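Local coordinates for protein putative carboxylesterase (Lactobacillus plantarum WCFS1, PDB 3BJR) that probably hydrolyses carboxylic esters, as a putative carboxylesterase with an alpha/beta-hydrolase fold resembling that of feruloyl esterases, at residues I126-F131 against N163-G168; P207-T212 against P237-V242; Q82-E87 against W119-Q124. All coordinates share one frame; numbering follows the deposited sequence.

All three contacts reach the same mixed sheet. Contact 1 is almost wholly buried near its middle, its centre about 4 Å from that of the chain; contact 2 lies at the 208-213/238-243 end, where the second subunit continues the sheet. They share a boundary, because strands 165-168 and 208-213 are themselves neighbours. Both rest on parallel backbone ladders, but contact 1 packs small residues and two glycines among branched and aromatic ones, whereas contact 2 carries aromatic and polar side chains, of which Glu239 and His241 bond to the second subunit. Contact 3 differs: strand 82-87 meets the end of a helix through side chains, with one glutamine bond and an apolar cluster beside the exposed His120.

Contact 1 (I126-F131 against N163-G168); sequences ITPAGF and NNVVLG
Ala129, Gly130 and Phe131 pair in parallel register with Val166, Leu167 and Gly168, joining two neighbouring central strands of the alpha/beta-hydrolase sheet; helix 133-153 makes most of the beta-alpha-beta crossover between them. The tight half lies at this C-terminal end. Val166 N donates to Pro128 O, Gly130 N returns a bond of 2.8 Å to Val166 O, and Gly168 N reaches Gly130 O with an equally short one. Ala129 CB rests 3.9 Å from Val166 CB, small enough to fit beside a branched neighbour. Gly130 is the first glycine of a GxSxG pattern consistent with a nucleophile elbow, with Ser132 next after Phe131.

Toward the N-terminal end the ladder gives way to a looser join. Pro128 has no N-H to give Asn164 O, and its CD lies 3.3 Å from that oxygen instead. Thr127 CG2 lies 3.5 Å from Asn164 O, while their side chains cross at a slant. The partly exposed Asn163 replaces strand pairing with a two-bond clasp: its N donates to Ile126 O, and its OD1 takes Ile126 N at 2.9 Å, nearly straight (175°) and on an in-plane lone pair. Its CG stands beside its own backbone N (chi1 -62°), which swings OD1 across to the N-H of Ile126. At the opposite end Gly168, lacking a side chain, lets the Phe131 ring settle close: CD2 stands 4.2 Å from Gly168 CA.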
# COMPACT_ATOMS: atom_id res chain seq x y z
N ILE A 126 -0.71 8.76 -21.87
CA ILE A 126 -0.84 10.05 -21.20
C ILE A 126 -1.40 9.79 -19.79
O ILE A 126 -2.49 9.28 -19.63
CB ILE A 126 -1.73 11.02 -21.98
CG1 ILE A 126 -1.04 11.36 -23.30
CG2 ILE A 126 -1.96 12.31 -21.13
CD1 ILE A 126 -1.89 11.90 -24.38
N THR A 127 -0.60 10.15 -18.78
CA THR A 127 -0.87 9.88 -17.37
C THR A 127 -0.81 11.11 -16.48
O THR A 127 0.26 11.66 -16.26
CB THR A 127 0.19 8.92 -16.82
OG1 THR A 127 0.22 7.75 -17.65
CG2 THR A 127 -0.09 8.56 -15.37
N PRO A 128 -1.98 11.58 -16.01
CA PRO A 128 -2.00 12.59 -14.98
C PRO A 128 -1.49 12.02 -13.65
O PRO A 128 -1.90 10.93 -13.28
CB PRO A 128 -3.50 12.92 -14.85
CG PRO A 128 -4.12 12.49 -16.11
CD PRO A 128 -3.34 11.24 -16.47
N ALA A 129 -0.63 12.79 -12.95
CA ALA A 129 -0.04 12.48 -11.67
C ALA A 129 -0.37 13.63 -10.72
O ALA A 129 0.18 14.74 -10.83
CB ALA A 129 1.47 12.30 -11.83
N GLY A 130 -1.29 13.36 -9.80
CA GLY A 130 -1.79 14.36 -8.86
C GLY A 130 -1.21 14.23 -7.47
O GLY A 130 -1.08 13.12 -6.93
N PHE A 131 -0.83 15.37 -6.93
CA PHE A 131 -0.22 15.50 -5.60
C PHE A 131 -0.98 16.42 -4.65
O PHE A 131 -1.41 17.48 -5.06
CB PHE A 131 1.18 16.01 -5.79
CG PHE A 131 2.06 15.07 -6.59
CD1 PHE A 131 2.04 15.09 -7.98
CD2 PHE A 131 2.89 14.18 -5.96
CE1 PHE A 131 2.83 14.23 -8.71
CE2 PHE A 131 3.70 13.35 -6.67
CZ PHE A 131 3.67 13.37 -8.06
N ASN A 163 -4.73 7.51 -19.59
CA ASN A 163 -4.35 6.13 -19.79
C ASN A 163 -4.06 5.39 -18.47
O ASN A 163 -4.39 4.22 -18.32
CB ASN A 163 -3.26 6.05 -20.86
CG ASN A 163 -3.74 6.56 -22.18
OD1 ASN A 163 -3.21 7.54 -22.70
ND2 ASN A 163 -4.78 5.94 -22.72
N ASN A 164 -3.45 6.07 -17.53
CA ASN A 164 -3.39 5.60 -16.14
C ASN A 164 -3.51 6.88 -15.33
O ASN A 164 -3.45 7.95 -15.91
CB ASN A 164 -2.03 4.98 -15.82
CG ASN A 164 -1.70 3.81 -16.68
OD1 ASN A 164 -2.27 2.73 -16.55
ND2 ASN A 164 -0.74 4.01 -17.56
N VAL A 165 -3.75 6.77 -14.02
CA VAL A 165 -3.60 7.94 -13.12
C VAL A 165 -2.67 7.54 -11.94
O VAL A 165 -2.56 6.39 -11.57
CB VAL A 165 -4.93 8.57 -12.63
CG1 VAL A 165 -5.77 9.00 -13.86
CG2 VAL A 165 -5.69 7.67 -11.71
N VAL A 166 -1.95 8.52 -11.43
CA VAL A 166 -1.09 8.41 -10.31
C VAL A 166 -1.57 9.44 -9.29
O VAL A 166 -1.82 10.59 -9.64
CB VAL A 166 0.33 8.73 -10.71
CG1 VAL A 166 1.18 8.93 -9.51
CG2 VAL A 166 0.89 7.62 -11.69
N LEU A 167 -1.70 9.01 -8.02
CA LEU A 167 -2.10 9.89 -6.88
C LEU A 167 -1.02 9.77 -5.81
O LEU A 167 -0.74 8.67 -5.37
CB LEU A 167 -3.45 9.43 -6.29
CG LEU A 167 -4.65 9.20 -7.23
CD1 LEU A 167 -5.85 8.69 -6.39
CD2 LEU A 167 -4.99 10.45 -7.96
N GLY A 168 -0.41 10.90 -5.45
CA GLY A 168 0.64 11.00 -4.40
C GLY A 168 0.21 11.95 -3.31
O GLY A 168 -0.07 13.13 -3.55

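Contact 2 (P207-T212 against P237-V242); sequences PTFIWT and PYELHV
Thr208-Thr212 and Tyr238-Val242, each led in by a proline, run parallel as strands of one beta-alpha-beta unit, their axes 4.6 Å apart. Five backbone hydrogen bonds alternate across them: Thr208 N, Ile210 N and Thr212 N give to the carbonyls of Pro237, Glu239 and His241, and Glu239 N and His241 N give back to Thr208 O and Ile210 O. The prolines sit where the ladder starts, their rings alongside each other; Pro207 O faces Val165 N of the next strand.

Polar and aromatic groups gather on the face of Phe209, Trp211, Glu239 and His241. His241 NE2 donates to Glu239 OE2 at 2.9 Å, almost straight (177°) and in the imidazole plane, fixing the ring's rotation. With CG anti to its backbone N (chi1 -180°), Phe209 leans over the neighbouring strand; its CE2 is 3.5 Å from Glu239 OE2, at the ring edge, and its CZ is 3.6 Å from His241 CD2. A carboxylate suits this spot because the C-H at Phe209 CE2 and the N-H at His241 NE2 both point at OE2; Glu239 OE1 is taken by Lys244 N, and His241 ND1 by ND1 of His241, both of the second subunit. Trp211 CB lies 3.3 Å from His241 O, but chi1 of 88° leads its indole away toward Tyr169 and Trp271.

On the reverse face the apolar contact is Leu240 CD1 with Ile210 CB, 3.9 Å.

Helix 222-233 covers this side through Ala228, helix 270-281 packs on the aromatic face through Trp278, strand 165-168 flanks Pro207-Thr212, and the second subunit extends the sheet antiparallel beyond Leu240-Val242.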
# COMPACT_ATOMS: atom_id res chain seq x y z
N PRO A 207 -6.62 2.40 -14.72
CA PRO A 207 -5.66 1.93 -13.73
C PRO A 207 -5.06 3.05 -12.90
O PRO A 207 -4.66 4.09 -13.45
CB PRO A 207 -4.61 1.23 -14.55
CG PRO A 207 -5.40 0.68 -15.73
CD PRO A 207 -6.39 1.76 -16.03
N THR A 208 -4.96 2.80 -11.58
CA THR A 208 -4.57 3.82 -10.63
C THR A 208 -3.46 3.38 -9.69
O THR A 208 -3.56 2.36 -9.02
CB THR A 208 -5.82 4.23 -9.81
OG1 THR A 208 -6.87 4.63 -10.72
CG2 THR A 208 -5.53 5.39 -8.80
N PHE A 209 -2.42 4.20 -9.60
CA PHE A 209 -1.31 3.99 -8.69
C PHE A 209 -1.44 5.05 -7.62
O PHE A 209 -1.43 6.23 -7.91
CB PHE A 209 0.04 4.16 -9.38
CG PHE A 209 1.19 3.95 -8.50
CD1 PHE A 209 1.73 4.97 -7.78
CD2 PHE A 209 1.74 2.67 -8.36
CE1 PHE A 209 2.84 4.76 -6.94
CE2 PHE A 209 2.82 2.46 -7.54
CZ PHE A 209 3.36 3.48 -6.82
N ILE A 210 -1.53 4.61 -6.37
CA ILE A 210 -1.67 5.52 -5.25
C ILE A 210 -0.61 5.27 -4.20
O ILE A 210 -0.30 4.12 -3.88
CB ILE A 210 -3.01 5.32 -4.50
CG1 ILE A 210 -4.18 5.18 -5.44
CG2 ILE A 210 -3.27 6.47 -3.52
CD1 ILE A 210 -5.41 4.54 -4.78
N TRP A 211 -0.07 6.35 -3.66
CA TRP A 211 0.75 6.29 -2.46
C TRP A 211 0.44 7.49 -1.58
O TRP A 211 0.09 8.58 -2.06
CB TRP A 211 2.24 6.13 -2.73
CG TRP A 211 3.02 7.35 -2.91
CD1 TRP A 211 3.83 7.95 -2.00
CD2 TRP A 211 3.14 8.11 -4.12
NE1 TRP A 211 4.42 9.06 -2.55
CE2 TRP A 211 4.03 9.16 -3.86
CE3 TRP A 211 2.59 7.99 -5.38
CZ2 TRP A 211 4.36 10.11 -4.82
CZ3 TRP A 211 2.93 8.91 -6.34
CH2 TRP A 211 3.80 9.97 -6.05
N THR A 212 0.49 7.24 -0.27
CA THR A 212 0.27 8.32 0.70
C THR A 212 0.99 7.96 2.00
O THR A 212 1.76 6.96 2.08
CB THR A 212 -1.24 8.67 0.88
OG1 THR A 212 -1.38 9.94 1.55
CG2 THR A 212 -1.94 7.65 1.64
N PRO A 237 -7.98 -1.86 -12.10
CA PRO A 237 -6.60 -2.18 -11.65
C PRO A 237 -5.95 -1.09 -10.80
O PRO A 237 -6.05 0.10 -11.13
CB PRO A 237 -5.84 -2.36 -12.96
CG PRO A 237 -6.94 -2.75 -13.97
CD PRO A 237 -8.13 -1.98 -13.57
N TYR A 238 -5.26 -1.46 -9.73
CA TYR A 238 -4.65 -0.48 -8.87
C TYR A 238 -3.43 -1.02 -8.14
O TYR A 238 -3.21 -2.23 -8.01
CB TYR A 238 -5.66 0.04 -7.80
CG TYR A 238 -6.00 -1.03 -6.73
CD1 TYR A 238 -6.85 -2.05 -7.01
CD2 TYR A 238 -5.45 -0.99 -5.45
CE1 TYR A 238 -7.13 -3.03 -6.09
CE2 TYR A 238 -5.73 -1.98 -4.51
CZ TYR A 238 -6.56 -2.99 -4.84
OH TYR A 238 -6.89 -4.00 -3.98
N GLU A 239 -2.66 -0.10 -7.62
CA GLU A 239 -1.64 -0.42 -6.67
C GLU A 239 -1.69 0.67 -5.58
O GLU A 239 -1.91 1.80 -5.88
CB GLU A 239 -0.31 -0.51 -7.41
CG GLU A 239 0.86 -0.75 -6.61
CD GLU A 239 2.01 -1.38 -7.36
OE1 GLU A 239 1.81 -2.29 -8.13
OE2 GLU A 239 3.13 -0.96 -7.16
N LEU A 240 -1.58 0.28 -4.33
CA LEU A 240 -1.66 1.19 -3.20
C LEU A 240 -0.47 1.00 -2.25
O LEU A 240 -0.19 -0.10 -1.84
CB LEU A 240 -2.96 0.97 -2.42
CG LEU A 240 -3.22 1.69 -1.09
CD1 LEU A 240 -3.46 3.20 -1.31
CD2 LEU A 240 -4.40 1.07 -0.39
N HIS A 241 0.17 2.10 -1.88
CA HIS A 241 1.29 2.13 -0.93
C HIS A 241 1.05 3.19 0.12
O HIS A 241 1.06 4.38 -0.19
CB HIS A 241 2.55 2.43 -1.71
CG HIS A 241 2.87 1.36 -2.72
ND1 HIS A 241 3.47 0.17 -2.36
CD2 HIS A 241 2.64 1.28 -4.05
CE1 HIS A 241 3.58 -0.60 -3.43
NE2 HIS A 241 3.10 0.05 -4.46
N VAL A 242 0.74 2.77 1.34
CA VAL A 242 0.56 3.67 2.49
C VAL A 242 1.83 3.52 3.35
O VAL A 242 2.01 2.53 4.04
CB VAL A 242 -0.74 3.39 3.29
CG1 VAL A 242 -1.03 4.53 4.26
CG2 VAL A 242 -1.92 3.27 2.38

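Contact 3 (Q82-E87 against W119-Q124); sequences QAFYLE and WHIDPQ
Gln82 and Phe84 reach from one side of strand 82-87 to Trp119, His120 and Ile121, where helix 116-119 closes in a Schellman motif and the chain heads back toward the alpha/beta-hydrolase sheet. The first shell holds one polar bond. Gln82 NE2 donates to Trp119 O at 2.8 Å; the line is moderately bent (151°), and the nitrogen is tilted from the carbonyl plane. A fold in the glutamine chain at chi2 (-65°) brings the amide to the helix end. Beside it, Gln82 CG lies 4.1 Å from Ile121 CG1, so the aliphatic part of the same side chain adds to the packing.

Two residues along the strand, Phe84 meets both an indole and a methyl group with its outer ring atoms. Its CZ is 3.9 Å from Trp119 CE3, and its CE1 is equally far from Ile121 CD1. The phenyl and six-membered indole rings are inclined at 45°, with centroids 5.6 Å apart. Aromatic rings suit the place, being broad enough to span from the strand to the helix end, and the slender tip of Ile121 meets the phenyl ring coming from the opposite direction.

In the second shell, His39 N donates to Gln82 OE1, so both ends of the amide are held and its orientation is settled. Leu112 of helix 100-114 backs both Phe84 and Ile121, while Leu111 and Leu38 press on Trp119. Strand 82-87 itself is fixed by backbone bonds to strands 50-56 and 33-38.

His120, with positive phi, makes the turn out of the helix. Past Ile121 the chain bends again in an Asx turn, where Asp122 OD1 accepts Gln124 N at 2.9 Å.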
# COMPACT_ATOMS: atom_id res chain seq x y z
N GLN A 82 7.90 12.49 -21.42
CA GLN A 82 7.73 13.90 -21.73
C GLN A 82 6.97 14.34 -20.48
O GLN A 82 6.03 13.67 -20.06
CB GLN A 82 6.91 14.12 -23.00
CG GLN A 82 7.49 13.54 -24.33
CD GLN A 82 8.78 14.16 -24.81
OE1 GLN A 82 9.70 14.31 -24.04
NE2 GLN A 82 8.86 14.50 -26.09
N ALA A 83 7.37 15.41 -19.82
CA ALA A 83 6.73 15.77 -18.54
C ALA A 83 6.14 17.16 -18.56
O ALA A 83 6.80 18.09 -19.00
CB ALA A 83 7.72 15.63 -17.43
N PHE A 84 4.90 17.29 -18.10
CA PHE A 84 4.24 18.59 -18.04
C PHE A 84 3.77 18.90 -16.62
O PHE A 84 3.63 17.99 -15.78
CB PHE A 84 2.99 18.60 -18.91
CG PHE A 84 3.24 18.41 -20.38
CD1 PHE A 84 3.57 17.17 -20.89
CD2 PHE A 84 3.13 19.49 -21.25
CE1 PHE A 84 3.81 17.02 -22.24
CE2 PHE A 84 3.36 19.34 -22.59
CZ PHE A 84 3.70 18.11 -23.09
N TYR A 85 3.55 20.17 -16.32
CA TYR A 85 2.86 20.52 -15.09
C TYR A 85 1.75 21.49 -15.38
O TYR A 85 1.86 22.30 -16.28
CB TYR A 85 3.78 20.98 -13.95
CG TYR A 85 4.50 22.27 -14.07
CD1 TYR A 85 3.87 23.47 -13.84
CD2 TYR A 85 5.86 22.30 -14.29
CE1 TYR A 85 4.54 24.65 -13.85
CE2 TYR A 85 6.55 23.52 -14.30
CZ TYR A 85 5.88 24.68 -14.08
OH TYR A 85 6.56 25.90 -14.13
N LEU A 86 0.64 21.32 -14.66
CA LEU A 86 -0.55 22.14 -14.82
C LEU A 86 -0.72 23.16 -13.72
O LEU A 86 -0.87 22.78 -12.57
CB LEU A 86 -1.81 21.23 -14.87
CG LEU A 86 -3.18 21.91 -15.05
CD1 LEU A 86 -3.28 22.65 -16.39
CD2 LEU A 86 -4.26 20.89 -14.85
N GLU A 87 -0.70 24.44 -14.06
CA GLU A 87 -1.08 25.50 -13.17
C GLU A 87 -2.60 25.69 -13.40
O GLU A 87 -3.02 26.32 -14.35
CB GLU A 87 -0.32 26.79 -13.45
CG GLU A 87 1.16 26.67 -13.21
CD GLU A 87 1.88 27.97 -13.46
OE1 GLU A 87 1.66 28.90 -12.67
OE2 GLU A 87 2.67 28.07 -14.43
N TRP A 119 5.10 16.67 -30.58
CA TRP A 119 5.71 16.58 -29.24
C TRP A 119 6.24 15.20 -28.87
O TRP A 119 6.70 15.02 -27.75
CB TRP A 119 4.72 17.01 -28.18
CG TRP A 119 4.43 18.50 -28.19
CD1 TRP A 119 5.16 19.49 -28.80
CD2 TRP A 119 3.39 19.16 -27.48
NE1 TRP A 119 4.59 20.72 -28.54
CE2 TRP A 119 3.50 20.54 -27.72
CE3 TRP A 119 2.34 18.70 -26.66
CZ2 TRP A 119 2.62 21.46 -27.20
CZ3 TRP A 119 1.48 19.61 -26.12
CH2 TRP A 119 1.61 20.99 -26.40
N HIS A 120 6.21 14.27 -29.81
CA HIS A 120 6.69 12.90 -29.66
C HIS A 120 6.09 12.16 -28.53
O HIS A 120 6.78 11.46 -27.82
CB HIS A 120 8.21 12.87 -29.55
CG HIS A 120 8.88 13.52 -30.71
ND1 HIS A 120 9.55 14.72 -30.59
CD2 HIS A 120 8.93 13.18 -32.01
CE1 HIS A 120 10.02 15.06 -31.77
NE2 HIS A 120 9.65 14.15 -32.65
N ILE A 121 4.79 12.36 -28.35
CA ILE A 121 4.03 11.72 -27.32
C ILE A 121 3.26 10.54 -27.92
O ILE A 121 2.65 10.62 -28.95
CB ILE A 121 3.02 12.72 -26.66
CG1 ILE A 121 3.77 13.85 -25.92
CG2 ILE A 121 2.06 12.01 -25.73
CD1 ILE A 121 2.86 14.91 -25.37
N ASP A 122 3.28 9.45 -27.20
CA ASP A 122 2.49 8.31 -27.53
C ASP A 122 1.11 8.70 -26.97
O ASP A 122 0.93 8.76 -25.75
CB ASP A 122 3.06 7.10 -26.84
CG ASP A 122 2.24 5.86 -27.07
OD1 ASP A 122 1.04 5.99 -27.40
OD2 ASP A 122 2.80 4.77 -26.90
N PRO A 123 0.11 8.89 -27.85
CA PRO A 123 -1.19 9.38 -27.34
C PRO A 123 -1.95 8.35 -26.52
O PRO A 123 -3.00 8.67 -25.97
CB PRO A 123 -1.96 9.74 -28.61
CG PRO A 123 -1.40 8.82 -29.68
CD PRO A 123 0.06 8.58 -29.29
N GLN A 124 -1.44 7.12 -26.44
CA GLN A 124 -2.05 6.10 -25.58
C GLN A 124 -1.33 5.91 -24.27
O GLN A 124 -1.62 4.96 -23.53
CB GLN A 124 -2.10 4.78 -26.32
CG GLN A 124 -3.07 4.89 -27.49
CD GLN A 124 -2.94 3.77 -28.46
OE1 GLN A 124 -2.79 2.61 -28.06
NE2 GLN A 124 -2.98 4.10 -29.75